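Local structure of putative 2,5-diketo-D-gluconic acid reductase B (Sinorhizobium meliloti, 3UP8) at residues I157-A169 and V192-Y206. The protein probably reduces methylglyoxal to hydroxyacetone with NADPH, as a member of the aldo/keto reductase family, and may also reduce 2,5-diketo-D-gluconate. Residues are numbered along the deposited sequence; the frame is centred on the assembly and turned at random.
Sequences ISNFNTTQMEEAA and VLQTARRLGMSLTSY
At the edge of the Tyr206 ring, close to its plane, sits the amide oxygen of Asn159: Tyr206 OH donates to Asn159 OD1 at 2.7 Å, with amide and ring planes 73° apart. The donor is somewhat tilted from the carbonyl plane. Asn159 ND2 is hydrogen-bonded to the carbonyl oxygen of His128, so both ends of the amide are held and its flip is settled. With an alanine in its place, the Tyr206 hydroxyl and the His128 carbonyl would both probably lose their amide partner. At the far end of the contact, the Arg198 guanidinium has Leu199 CG over one face and Glu166 at its edge, where NH2 forms a salt bridge with OE2 (3.1 Å), the two planes 68° apart.

Between them, helices 162-169 and 192-199 run nearly parallel, their axes 9.9 Å apart at closest approach. Selenomethionine Met165 is a knob among Val192, Thr195, Ala196 and Leu199; bent at chi3 (67°), its chain brings CE to 3.8 Å from Ala196 CB and 3.7 Å from Met201 SE. Thr162 lays CG2 against Thr195 while its OG1 is hydrogen-bonded to Asp297 OD1. A Schellman motif at Gly200 ends the second helix and leads into strand 202-206. Neighbouring helices thus pack around a parallel eight-stranded TIM barrel, while Asn159, beside the predicted substrate-binding His128, and Tyr206, beside a bound acetate, line the probable active-site mouth of an aldo/keto reductase.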
ATOM      1  N   ILE A 157      -0.990   6.621   7.356  1.00 11.13           N
ATOM      2  CA  ILE A 157      -2.427   6.452   7.516  1.00 12.09           C
ATOM      3  C   ILE A 157      -3.022   5.622   6.397  1.00 12.48           C
ATOM      4  O   ILE A 157      -2.374   5.364   5.389  1.00 13.37           O
ATOM      5  CB  ILE A 157      -3.138   7.826   7.610  1.00 12.02           C
ATOM      6  CG1 ILE A 157      -2.821   8.663   6.351  1.00 11.88           C
ATOM      7  CG2 ILE A 157      -2.716   8.527   8.920  1.00 11.73           C
ATOM      8  CD1 ILE A 157      -3.321  10.099   6.370  1.00 14.00           C
ATOM      9  N   SER A 158      -4.266   5.193   6.573  1.00 13.42           N
ATOM     10  CA  SER A 158      -4.911   4.373   5.567  1.00 13.07           C
ATOM     11  C   SER A 158      -6.389   4.672   5.578  1.00 13.38           C
ATOM     12  O   SER A 158      -7.015   4.712   6.647  1.00 13.74           O
ATOM     13  CB  SER A 158      -4.618   2.877   5.803  1.00 13.25           C
ATOM     14  OG  SER A 158      -5.073   2.058   4.721  1.00 14.94           O
ATOM     15  N   ASN A 159      -6.935   4.897   4.379  1.00 13.41           N
ATOM     16  CA  ASN A 159      -8.352   5.143   4.154  1.00 13.39           C
ATOM     17  C   ASN A 159      -8.836   6.452   4.759  1.00 13.67           C
ATOM     18  O   ASN A 159     -10.017   6.584   5.103  1.00 13.50           O
ATOM     19  CB  ASN A 159      -9.187   3.967   4.667  1.00 13.18           C
ATOM     20  CG  ASN A 159      -8.754   2.649   4.061  1.00 14.77           C
ATOM     21  OD1 ASN A 159      -8.883   2.449   2.856  1.00 14.78           O
ATOM     22  ND2 ASN A 159      -8.214   1.753   4.888  1.00 11.93           N
ATOM     23  N   PHE A 160      -7.922   7.408   4.894  1.00 13.62           N
ATOM     24  CA  PHE A 160      -8.274   8.725   5.402  1.00 13.64           C
ATOM     25  C   PHE A 160      -8.757   9.587   4.231  1.00 14.14           C
ATOM     26  O   PHE A 160      -8.192   9.526   3.127  1.00 12.88           O
ATOM     27  CB  PHE A 160      -7.048   9.389   6.036  1.00 13.74           C
ATOM     28  CG  PHE A 160      -6.747   8.934   7.445  1.00 14.09           C
ATOM     29  CD1 PHE A 160      -6.309   9.853   8.405  1.00 13.47           C
ATOM     30  CD2 PHE A 160      -6.887   7.600   7.817  1.00 13.79           C
ATOM     31  CE1 PHE A 160      -6.018   9.438   9.714  1.00 14.17           C
ATOM     32  CE2 PHE A 160      -6.610   7.182   9.123  1.00 13.71           C
ATOM     33  CZ  PHE A 160      -6.174   8.094  10.073  1.00 12.90           C
ATOM     34  N   ASN A 161      -9.779  10.407   4.475  1.00 14.58           N
ATOM     35  CA  ASN A 161     -10.185  11.390   3.478  1.00 15.16           C
ATOM     36  C   ASN A 161      -9.264  12.612   3.574  1.00 15.11           C
ATOM     37  O   ASN A 161      -8.381  12.647   4.452  1.00 14.96           O
ATOM     38  CB  ASN A 161     -11.680  11.729   3.628  1.00 15.55           C
ATOM     39  CG  ASN A 161     -12.003  12.456   4.924  1.00 14.96           C
ATOM     40  OD1 ASN A 161     -11.123  13.009   5.580  1.00 17.31           O
ATOM     41  ND2 ASN A 161     -13.285  12.463   5.292  1.00 16.42           N
ATOM     42  N   THR A 162      -9.442  13.604   2.689  1.00 14.67           N
ATOM     43  CA  THR A 162      -8.521  14.748   2.640  1.00 14.79           C
ATOM     44  C   THR A 162      -8.530  15.561   3.937  1.00 14.96           C
ATOM     45  O   THR A 162      -7.493  16.048   4.385  1.00 13.63           O
ATOM     46  CB  THR A 162      -8.755  15.686   1.398  1.00 14.83           C
ATOM     47  OG1 THR A 162     -10.097  16.152   1.408  1.00 14.18           O
ATOM     48  CG2 THR A 162      -8.549  14.928   0.097  1.00 15.03           C
ATOM     49  N   THR A 163      -9.707  15.681   4.543  1.00 15.75           N
ATOM     50  CA  THR A 163      -9.855  16.409   5.791  1.00 16.97           C
ATOM     51  C   THR A 163      -9.008  15.734   6.875  1.00 16.29           C
ATOM     52  O   THR A 163      -8.303  16.402   7.629  1.00 16.59           O
ATOM     53  CB  THR A 163     -11.339  16.469   6.224  1.00 17.28           C
ATOM     54  OG1 THR A 163     -12.094  17.077   5.168  1.00 20.22           O
ATOM     55  CG2 THR A 163     -11.486  17.318   7.478  1.00 18.75           C
ATOM     56  N   GLN A 164      -9.053  14.404   6.910  1.00 16.46           N
ATOM     57  CA  GLN A 164      -8.318  13.639   7.918  1.00 15.87           C
ATOM     58  C   GLN A 164      -6.817  13.591   7.642  1.00 15.86           C
ATOM     59  O   GLN A 164      -6.009  13.483   8.574  1.00 15.32           O
ATOM     60  CB  GLN A 164      -8.909  12.240   8.031  1.00 15.51           C
ATOM     61  CG  GLN A 164     -10.380  12.259   8.466  1.00 16.22           C
ATOM     62  CD  GLN A 164     -11.098  10.957   8.190  1.00 16.78           C
ATOM     63  OE1 GLN A 164     -10.754  10.205   7.267  1.00 16.06           O
ATOM     64  NE2 GLN A 164     -12.106  10.675   8.993  1.00 18.06           N
HETATM   65  N   MSE A 165      -6.455  13.654   6.363  1.00 15.87           N
HETATM   66  CA  MSE A 165      -5.065  13.709   5.959  1.00 16.73           C
HETATM   67  C   MSE A 165      -4.462  15.003   6.493  1.00 16.83           C
HETATM   68  O   MSE A 165      -3.385  14.992   7.093  1.00 15.68           O
HETATM   69  CB  MSE A 165      -4.932  13.656   4.429  1.00 16.94           C
HETATM   70  CG  MSE A 165      -5.302  12.289   3.820  1.00 18.70           C
HETATM   71 SE   MSE A 165      -5.542  12.420   1.872  1.00 21.77          SE
HETATM   72  CE  MSE A 165      -3.722  12.797   1.413  1.00 18.03           C
ATOM     73  N   GLU A 166      -5.181  16.110   6.291  1.00 17.36           N
ATOM     74  CA  GLU A 166      -4.720  17.418   6.749  1.00 17.89           C
ATOM     75  C   GLU A 166      -4.604  17.406   8.265  1.00 17.44           C
ATOM     76  O   GLU A 166      -3.613  17.898   8.808  1.00 16.68           O
ATOM     77  CB  GLU A 166      -5.646  18.539   6.250  1.00 19.04           C
ATOM     78  CG  GLU A 166      -5.475  18.826   4.747  1.00 24.75           C
ATOM     79  CD  GLU A 166      -6.686  19.511   4.089  1.00 33.64           C
ATOM     80  OE1 GLU A 166      -7.548  20.092   4.805  1.00 36.59           O
ATOM     81  OE2 GLU A 166      -6.772  19.464   2.835  1.00 37.55           O
ATOM     82  N   GLU A 167      -5.599  16.819   8.935  1.00 16.89           N
ATOM     83  CA  GLU A 167      -5.592  16.725  10.396  1.00 16.87           C
ATOM     84  C   GLU A 167      -4.415  15.878  10.891  1.00 15.62           C
ATOM     85  O   GLU A 167      -3.705  16.285  11.797  1.00 14.81           O
ATOM     86  CB  GLU A 167      -6.927  16.185  10.951  1.00 16.97           C
ATOM     87  CG  GLU A 167      -6.902  15.936  12.471  1.00 19.80           C
ATOM     88  CD  GLU A 167      -8.202  15.379  13.043  1.00 24.81           C
ATOM     89  OE1 GLU A 167      -8.827  14.491  12.421  1.00 25.94           O
ATOM     90  OE2 GLU A 167      -8.587  15.820  14.146  1.00 26.18           O
ATOM     91  N   ALA A 168      -4.206  14.713  10.283  1.00 14.52           N
ATOM     92  CA  ALA A 168      -3.063  13.864  10.662  1.00 13.99           C
ATOM     93  C   ALA A 168      -1.710  14.563  10.506  1.00 13.96           C
ATOM     94  O   ALA A 168      -0.887  14.535  11.420  1.00 13.94           O
ATOM     95  CB  ALA A 168      -3.099  12.524   9.911  1.00 13.20           C
ATOM     96  N   ALA A 169      -1.492  15.220   9.368  1.00 14.29           N
ATOM     97  CA  ALA A 169      -0.259  15.975   9.133  1.00 14.15           C
ATOM     98  C   ALA A 169      -0.063  17.089  10.170  1.00 14.59           C
ATOM     99  O   ALA A 169       1.049  17.309  10.661  1.00 14.47           O
ATOM    100  CB  ALA A 169      -0.250  16.555   7.691  1.00 14.24           C
ATOM    101  N   VAL A 192      -7.816  13.257  -3.263  1.00 20.03           N
ATOM    102  CA  VAL A 192      -6.833  12.615  -2.388  1.00 18.81           C
ATOM    103  C   VAL A 192      -5.392  12.807  -2.893  1.00 18.93           C
ATOM    104  O   VAL A 192      -4.497  13.162  -2.118  1.00 17.99           O
ATOM    105  CB  VAL A 192      -7.190  11.122  -2.150  1.00 18.66           C
ATOM    106  CG1 VAL A 192      -6.018  10.355  -1.548  1.00 17.10           C
ATOM    107  CG2 VAL A 192      -8.440  11.022  -1.239  1.00 17.42           C
ATOM    108  N   LEU A 193      -5.168  12.593  -4.192  1.00 19.05           N
ATOM    109  CA  LEU A 193      -3.835  12.785  -4.774  1.00 19.98           C
ATOM    110  C   LEU A 193      -3.334  14.210  -4.631  1.00 20.29           C
ATOM    111  O   LEU A 193      -2.155  14.440  -4.329  1.00 19.65           O
ATOM    112  CB  LEU A 193      -3.828  12.417  -6.260  1.00 20.53           C
ATOM    113  CG  LEU A 193      -3.375  11.028  -6.671  1.00 23.71           C
ATOM    114  CD1 LEU A 193      -3.697  10.832  -8.162  1.00 26.81           C
ATOM    115  CD2 LEU A 193      -1.885  10.817  -6.377  1.00 24.88           C
ATOM    116  N   GLN A 194      -4.226  15.167  -4.872  1.00 20.95           N
ATOM    117  CA  GLN A 194      -3.862  16.578  -4.819  1.00 21.89           C
ATOM    118  C   GLN A 194      -3.485  16.971  -3.394  1.00 20.49           C
ATOM    119  O   GLN A 194      -2.507  17.682  -3.186  1.00 20.52           O
ATOM    120  CB  GLN A 194      -4.986  17.465  -5.389  1.00 22.64           C
ATOM    121  CG  GLN A 194      -5.258  17.157  -6.894  1.00 27.21           C
ATOM    122  CD  GLN A 194      -6.291  18.073  -7.564  1.00 32.36           C
ATOM    123  OE1 GLN A 194      -7.297  18.454  -6.956  1.00 35.84           O
ATOM    124  NE2 GLN A 194      -6.056  18.397  -8.836  1.00 33.61           N
ATOM    125  N   THR A 195      -4.249  16.488  -2.420  1.00 19.82           N
ATOM    126  CA  THR A 195      -3.933  16.740  -1.008  1.00 19.15           C
ATOM    127  C   THR A 195      -2.624  16.055  -0.629  1.00 18.03           C
ATOM    128  O   THR A 195      -1.776  16.659   0.015  1.00 17.80           O
ATOM    129  CB  THR A 195      -5.085  16.301  -0.085  1.00 19.21           C
ATOM    130  OG1 THR A 195      -6.242  17.082  -0.377  1.00 19.41           O
ATOM    131  CG2 THR A 195      -4.739  16.482   1.386  1.00 20.06           C
ATOM    132  N   ALA A 196      -2.447  14.802  -1.045  1.00 17.78           N
ATOM    133  CA  ALA A 196      -1.188  14.091  -0.775  1.00 17.60           C
ATOM    134  C   ALA A 196       0.018  14.902  -1.224  1.00 18.00           C
ATOM    135  O   ALA A 196       0.948  15.126  -0.453  1.00 17.30           O
ATOM    136  CB  ALA A 196      -1.190  12.716  -1.433  1.00 17.44           C
ATOM    137  N   ARG A 197      -0.004  15.345  -2.476  1.00 18.30           N
ATOM    138  CA  ARG A 197       1.097  16.105  -3.057  1.00 19.65           C
ATOM    139  C   ARG A 197       1.369  17.446  -2.349  1.00 20.19           C
ATOM    140  O   ARG A 197       2.526  17.819  -2.142  1.00 20.47           O
ATOM    141  CB  ARG A 197       0.872  16.294  -4.563  1.00 19.91           C
ATOM    142  CG  ARG A 197       1.107  15.009  -5.357  1.00 21.13           C
ATOM    143  CD  ARG A 197       0.558  15.104  -6.767  1.00 21.85           C
ATOM    144  NE  ARG A 197       0.748  13.857  -7.514  1.00 23.00           N
ATOM    145  CZ  ARG A 197      -0.067  13.446  -8.483  1.00 23.81           C
ATOM    146  NH1 ARG A 197      -1.123  14.181  -8.803  1.00 23.69           N
ATOM    147  NH2 ARG A 197       0.155  12.300  -9.120  1.00 23.44           N
ATOM    148  N   ARG A 198       0.312  18.149  -1.958  1.00 20.89           N
ATOM    149  CA  ARG A 198       0.467  19.361  -1.145  1.00 21.56           C
ATOM    150  C   ARG A 198       1.119  19.068   0.213  1.00 21.16           C
ATOM    151  O   ARG A 198       1.983  19.823   0.671  1.00 21.42           O
ATOM    152  CB  ARG A 198      -0.874  20.064  -0.954  1.00 22.48           C
ATOM    153  CG  ARG A 198      -0.766  21.423  -0.245  1.00 27.30           C
ATOM    154  CD  ARG A 198      -2.111  22.138  -0.088  1.00 33.06           C
ATOM    155  NE  ARG A 198      -3.064  21.391   0.740  1.00 36.72           N
ATOM    156  CZ  ARG A 198      -3.042  21.351   2.073  1.00 38.35           C
ATOM    157  NH1 ARG A 198      -2.108  22.007   2.765  1.00 38.92           N
ATOM    158  NH2 ARG A 198      -3.957  20.644   2.717  1.00 38.59           N
ATOM    159  N   LEU A 199       0.731  17.958   0.838  1.00 19.45           N
ATOM    160  CA  LEU A 199       1.249  17.614   2.162  1.00 19.19           C
ATOM    161  C   LEU A 199       2.573  16.843   2.103  1.00 18.82           C
ATOM    162  O   LEU A 199       3.220  16.625   3.124  1.00 17.99           O
ATOM    163  CB  LEU A 199       0.193  16.854   2.981  1.00 18.39           C
ATOM    164  CG  LEU A 199      -1.118  17.595   3.265  1.00 18.94           C
ATOM    165  CD1 LEU A 199      -2.175  16.650   3.818  1.00 20.49           C
ATOM    166  CD2 LEU A 199      -0.912  18.779   4.230  1.00 22.03           C
ATOM    167  N   GLY A 200       2.981  16.453   0.899  1.00 18.37           N
ATOM    168  CA  GLY A 200       4.248  15.753   0.719  1.00 17.94           C
ATOM    169  C   GLY A 200       4.178  14.265   0.985  1.00 17.71           C
ATOM    170  O   GLY A 200       5.208  13.593   1.031  1.00 18.34           O
HETATM  171  N   MSE A 201       2.978  13.727   1.174  1.00 17.55           N
HETATM  172  CA  MSE A 201       2.866  12.287   1.345  1.00 17.13           C
HETATM  173  C   MSE A 201       2.603  11.598   0.007  1.00 16.60           C
HETATM  174  O   MSE A 201       2.214  12.248  -0.952  1.00 16.34           O
HETATM  175  CB  MSE A 201       1.815  11.927   2.385  1.00 18.20           C
HETATM  176  CG  MSE A 201       0.392  12.232   2.011  1.00 20.62           C
HETATM  177 SE   MSE A 201      -0.811  11.940   3.551  1.00 27.35          SE
HETATM  178  CE  MSE A 201      -0.331  13.464   4.622  1.00 24.16           C
ATOM    179  N   SER A 202       2.857  10.297  -0.048  1.00 15.78           N
ATOM    180  CA  SER A 202       2.467   9.480  -1.186  1.00 16.23           C
ATOM    181  C   SER A 202       1.074   8.888  -0.993  1.00 15.87           C
ATOM    182  O   SER A 202       0.441   9.025   0.060  1.00 15.86           O
ATOM    183  CB  SER A 202       3.477   8.352  -1.408  1.00 15.57           C
ATOM    184  OG  SER A 202       3.552   7.537  -0.242  1.00 16.48           O
ATOM    185  N   LEU A 203       0.595   8.251  -2.050  1.00 15.97           N
ATOM    186  CA  LEU A 203      -0.580   7.435  -1.993  1.00 16.63           C
ATOM    187  C   LEU A 203      -0.158   5.990  -2.256  1.00 16.70           C
ATOM    188  O   LEU A 203       0.531   5.692  -3.250  1.00 17.18           O
ATOM    189  CB  LEU A 203      -1.562   7.918  -3.053  1.00 17.62           C
ATOM    190  CG  LEU A 203      -2.950   7.311  -3.103  1.00 18.65           C
ATOM    191  CD1 LEU A 203      -3.884   8.275  -3.839  1.00 18.07           C
ATOM    192  CD2 LEU A 203      -2.917   5.943  -3.781  1.00 20.78           C
ATOM    193  N   THR A 204      -0.545   5.092  -1.359  1.00 15.70           N
ATOM    194  CA  THR A 204      -0.351   3.688  -1.625  1.00 15.46           C
ATOM    195  C   THR A 204      -1.665   3.037  -2.060  1.00 15.47           C
ATOM    196  O   THR A 204      -2.649   3.078  -1.334  1.00 15.16           O
ATOM    197  CB  THR A 204       0.244   2.952  -0.431  1.00 15.34           C
ATOM    198  OG1 THR A 204       1.505   3.543  -0.107  1.00 14.61           O
ATOM    199  CG2 THR A 204       0.462   1.464  -0.784  1.00 14.69           C
ATOM    200  N   SER A 205      -1.648   2.431  -3.244  1.00 15.13           N
ATOM    201  CA  SER A 205      -2.834   1.807  -3.836  1.00 15.28           C
ATOM    202  C   SER A 205      -3.020   0.350  -3.422  1.00 15.18           C
ATOM    203  O   SER A 205      -2.070  -0.437  -3.481  1.00 14.89           O
ATOM    204  CB  SER A 205      -2.727   1.865  -5.366  1.00 15.73           C
ATOM    205  OG  SER A 205      -3.613   0.928  -5.960  1.00 17.15           O
ATOM    206  N   TYR A 206      -4.243   0.002  -3.015  1.00 14.30           N
ATOM    207  CA  TYR A 206      -4.668  -1.398  -2.969  1.00 15.08           C
ATOM    208  C   TYR A 206      -5.870  -1.623  -3.898  1.00 15.47           C
ATOM    209  O   TYR A 206      -6.542  -0.662  -4.307  1.00 15.07           O
ATOM    210  CB  TYR A 206      -4.931  -1.918  -1.538  1.00 14.43           C
ATOM    211  CG  TYR A 206      -6.103  -1.300  -0.783  1.00 14.38           C
ATOM    212  CD1 TYR A 206      -7.410  -1.732  -1.010  1.00 14.44           C
ATOM    213  CD2 TYR A 206      -5.893  -0.315   0.184  1.00 13.72           C
ATOM    214  CE1 TYR A 206      -8.488  -1.182  -0.309  1.00 15.88           C
ATOM    215  CE2 TYR A 206      -6.967   0.242   0.894  1.00 16.46           C
ATOM    216  CZ  TYR A 206      -8.258  -0.204   0.640  1.00 14.38           C
ATOM    217  OH  TYR A 206      -9.331   0.318   1.326  1.00 15.10           O
TER